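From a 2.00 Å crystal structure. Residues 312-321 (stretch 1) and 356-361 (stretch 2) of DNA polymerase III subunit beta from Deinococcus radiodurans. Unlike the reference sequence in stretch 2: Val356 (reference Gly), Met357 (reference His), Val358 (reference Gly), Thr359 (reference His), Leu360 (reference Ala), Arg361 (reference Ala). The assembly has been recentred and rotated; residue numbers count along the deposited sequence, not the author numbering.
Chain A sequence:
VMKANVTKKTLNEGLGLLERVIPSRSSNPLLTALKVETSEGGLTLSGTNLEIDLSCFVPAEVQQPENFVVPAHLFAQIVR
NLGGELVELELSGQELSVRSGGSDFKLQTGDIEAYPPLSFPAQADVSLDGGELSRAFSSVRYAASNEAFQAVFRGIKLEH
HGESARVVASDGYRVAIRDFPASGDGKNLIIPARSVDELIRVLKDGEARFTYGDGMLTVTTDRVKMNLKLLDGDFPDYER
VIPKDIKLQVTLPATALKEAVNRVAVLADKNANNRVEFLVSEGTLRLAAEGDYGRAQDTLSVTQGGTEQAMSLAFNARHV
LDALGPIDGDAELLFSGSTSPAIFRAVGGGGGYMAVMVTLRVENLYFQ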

# COMPACT_ATOMS: atom_id res chain seq x y z
N SER A 312 -11.82 24.60 -28.78
CA SER A 312 -11.73 23.16 -28.63
C SER A 312 -10.28 22.71 -28.74
O SER A 312 -9.61 23.00 -29.74
CB SER A 312 -12.56 22.46 -29.70
OG SER A 312 -12.59 21.07 -29.40
N LEU A 313 -9.80 22.04 -27.70
CA LEU A 313 -8.41 21.59 -27.64
C LEU A 313 -8.36 20.12 -27.22
O LEU A 313 -9.32 19.60 -26.64
CB LEU A 313 -7.61 22.43 -26.64
CG LEU A 313 -7.72 23.95 -26.70
CD1 LEU A 313 -8.72 24.46 -25.67
CD2 LEU A 313 -6.36 24.61 -26.52
N ALA A 314 -7.25 19.46 -27.53
CA ALA A 314 -7.00 18.08 -27.13
C ALA A 314 -5.68 18.00 -26.40
O ALA A 314 -4.66 18.50 -26.90
CB ALA A 314 -6.96 17.18 -28.37
N PHE A 315 -5.69 17.34 -25.24
CA PHE A 315 -4.52 17.17 -24.39
C PHE A 315 -4.34 15.71 -23.93
O PHE A 315 -5.31 14.97 -23.80
CB PHE A 315 -4.65 18.03 -23.11
CG PHE A 315 -4.63 19.52 -23.34
CD1 PHE A 315 -3.46 20.17 -23.69
CD2 PHE A 315 -5.78 20.27 -23.20
CE1 PHE A 315 -3.44 21.54 -23.91
CE2 PHE A 315 -5.77 21.65 -23.42
CZ PHE A 315 -4.60 22.29 -23.76
N ASN A 316 -3.10 15.35 -23.62
CA ASN A 316 -2.78 14.13 -22.86
C ASN A 316 -3.28 14.33 -21.43
O ASN A 316 -2.70 15.13 -20.67
CB ASN A 316 -1.26 13.91 -22.91
CG ASN A 316 -0.80 12.62 -22.23
OD1 ASN A 316 -1.37 12.16 -21.24
ND2 ASN A 316 0.26 12.05 -22.76
N ALA A 317 -4.35 13.61 -21.05
CA ALA A 317 -4.93 13.75 -19.70
C ALA A 317 -3.92 13.52 -18.56
O ALA A 317 -4.01 14.17 -17.51
CB ALA A 317 -6.13 12.81 -19.52
N ARG A 318 -2.99 12.60 -18.74
CA ARG A 318 -1.99 12.35 -17.71
C ARG A 318 -1.09 13.58 -17.52
O ARG A 318 -0.76 13.96 -16.40
CB ARG A 318 -1.11 11.12 -18.04
CG ARG A 318 0.00 10.91 -17.00
CD ARG A 318 0.74 9.59 -17.18
NE ARG A 318 -0.13 8.41 -17.10
CZ ARG A 318 -0.59 7.87 -15.97
NH1 ARG A 318 -0.29 8.39 -14.78
NH2 ARG A 318 -1.36 6.79 -16.03
N HIS A 319 -0.70 14.20 -18.64
CA HIS A 319 0.10 15.43 -18.58
C HIS A 319 -0.69 16.57 -18.00
O HIS A 319 -0.14 17.42 -17.31
CB HIS A 319 0.69 15.77 -19.94
CG HIS A 319 1.70 14.72 -20.42
ND1 HIS A 319 2.45 14.88 -21.53
CD2 HIS A 319 2.05 13.48 -19.87
CE1 HIS A 319 3.23 13.79 -21.69
NE2 HIS A 319 2.99 12.94 -20.67
N VAL A 320 -2.00 16.58 -18.23
CA VAL A 320 -2.88 17.59 -17.64
C VAL A 320 -2.86 17.47 -16.12
O VAL A 320 -2.68 18.47 -15.41
CB VAL A 320 -4.34 17.49 -18.17
CG1 VAL A 320 -5.27 18.32 -17.30
CG2 VAL A 320 -4.42 17.97 -19.62
N LEU A 321 -3.02 16.25 -15.62
CA LEU A 321 -3.02 16.01 -14.19
C LEU A 321 -1.66 16.31 -13.57
O LEU A 321 -1.60 16.90 -12.48
CB LEU A 321 -3.46 14.58 -13.87
CG LEU A 321 -4.93 14.28 -14.20
CD1 LEU A 321 -5.27 12.84 -13.85
CD2 LEU A 321 -5.86 15.25 -13.47
N VAL A 356 3.56 24.80 -18.72
CA VAL A 356 3.26 24.97 -20.13
C VAL A 356 2.95 23.59 -20.68
O VAL A 356 3.72 22.64 -20.48
CB VAL A 356 4.43 25.60 -20.90
CG1 VAL A 356 4.11 25.69 -22.41
CG2 VAL A 356 4.76 26.97 -20.33
N MET A 357 1.81 23.50 -21.35
CA MET A 357 1.30 22.27 -21.94
C MET A 357 1.21 22.43 -23.44
O MET A 357 0.74 23.47 -23.92
CB MET A 357 -0.13 22.04 -21.47
CG MET A 357 -0.25 21.54 -20.05
SD MET A 357 -0.56 19.78 -19.93
CE MET A 357 -1.29 19.25 -21.49
N VAL A 358 1.60 21.40 -24.18
CA VAL A 358 1.35 21.34 -25.61
C VAL A 358 0.07 20.55 -25.89
O VAL A 358 -0.33 19.72 -25.09
CB VAL A 358 2.54 20.70 -26.35
CG1 VAL A 358 3.81 21.51 -26.07
CG2 VAL A 358 2.71 19.23 -25.99
N THR A 359 -0.59 20.85 -27.02
CA THR A 359 -1.78 20.10 -27.45
C THR A 359 -1.35 18.80 -28.17
O THR A 359 -0.21 18.68 -28.61
CB THR A 359 -2.69 20.95 -28.37
OG1 THR A 359 -1.96 21.42 -29.50
CG2 THR A 359 -3.27 22.13 -27.63
N LEU A 360 -2.27 17.84 -28.27
CA LEU A 360 -2.07 16.64 -29.10
C LEU A 360 -2.29 17.01 -30.57
O LEU A 360 -3.16 17.82 -30.88
CB LEU A 360 -3.04 15.53 -28.70
CG LEU A 360 -2.86 14.95 -27.28
CD1 LEU A 360 -4.01 14.02 -26.91
CD2 LEU A 360 -1.53 14.20 -27.15
N ARG A 361 -1.49 16.44 -31.47
CA ARG A 361 -1.53 16.83 -32.88
C ARG A 361 -2.81 16.37 -33.55
O ARG A 361 -3.18 15.22 -33.40
CB ARG A 361 -0.33 16.28 -33.65
CG ARG A 361 1.05 16.82 -33.24
CD ARG A 361 1.14 18.34 -33.24
NE ARG A 361 1.07 18.90 -31.88
CZ ARG A 361 1.00 20.20 -31.58
NH1 ARG A 361 0.96 21.14 -32.53
NH2 ARG A 361 0.96 20.56 -30.31
O HOH W 1 -0.98 17.10 -24.31

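Two backbone segments can pair through a single direct hydrogen bond and let one water molecule stand in for the next. In this contact from the beta subunit of DNA polymerase III, the direct link runs from Leu360 N to Ala314 O, at 2.8 Å and a nearly straight 167°. Two residues further along stretch 1, water 1 accepts from Asn316 N at 2.8 Å and donates to Val358 O, also at 2.8 Å. The water thus satisfies two main-chain groups that do not bond each other directly. Between these links lies the closest pair of CA atoms, Phe315 CA and Thr359 CA, at 5.0 Å.

Side chains pack around this polar seam. The CA-to-CB bond of Met357 points toward stretch 1, and its CE meets Phe315 CD1 at 3.2 Å, a tight contact for two carbons, and Val320 CG2 at 3.9 Å. The same side chain therefore touches both the strand and the helix that follows it; its SD also lies 3.6 Å from His319 O. Phe315 begins by pointing away, yet the end of its side chain comes nearer, so that Val358 O sits at the ring edge, 3.5 Å from CD1, while Thr359 CG2 approaches CE1 obliquely at 3.8 Å. On Leu360, the residue that donates the direct bond, the side chain adds apolar contact: its CB lies 4.3 Å from Ala314 CB, and its CD1 lies 3.4 Å from Phe315 C.

Asn316 links this pairing to the start of the helix. While its backbone N holds the water, its side-chain OD1 caps the helix, accepting weak hydrogen bonds from Arg318 N at 3.0 Å and His319 N at 3.4 Å. All six residues of stretch 2 differ from the reference sequence.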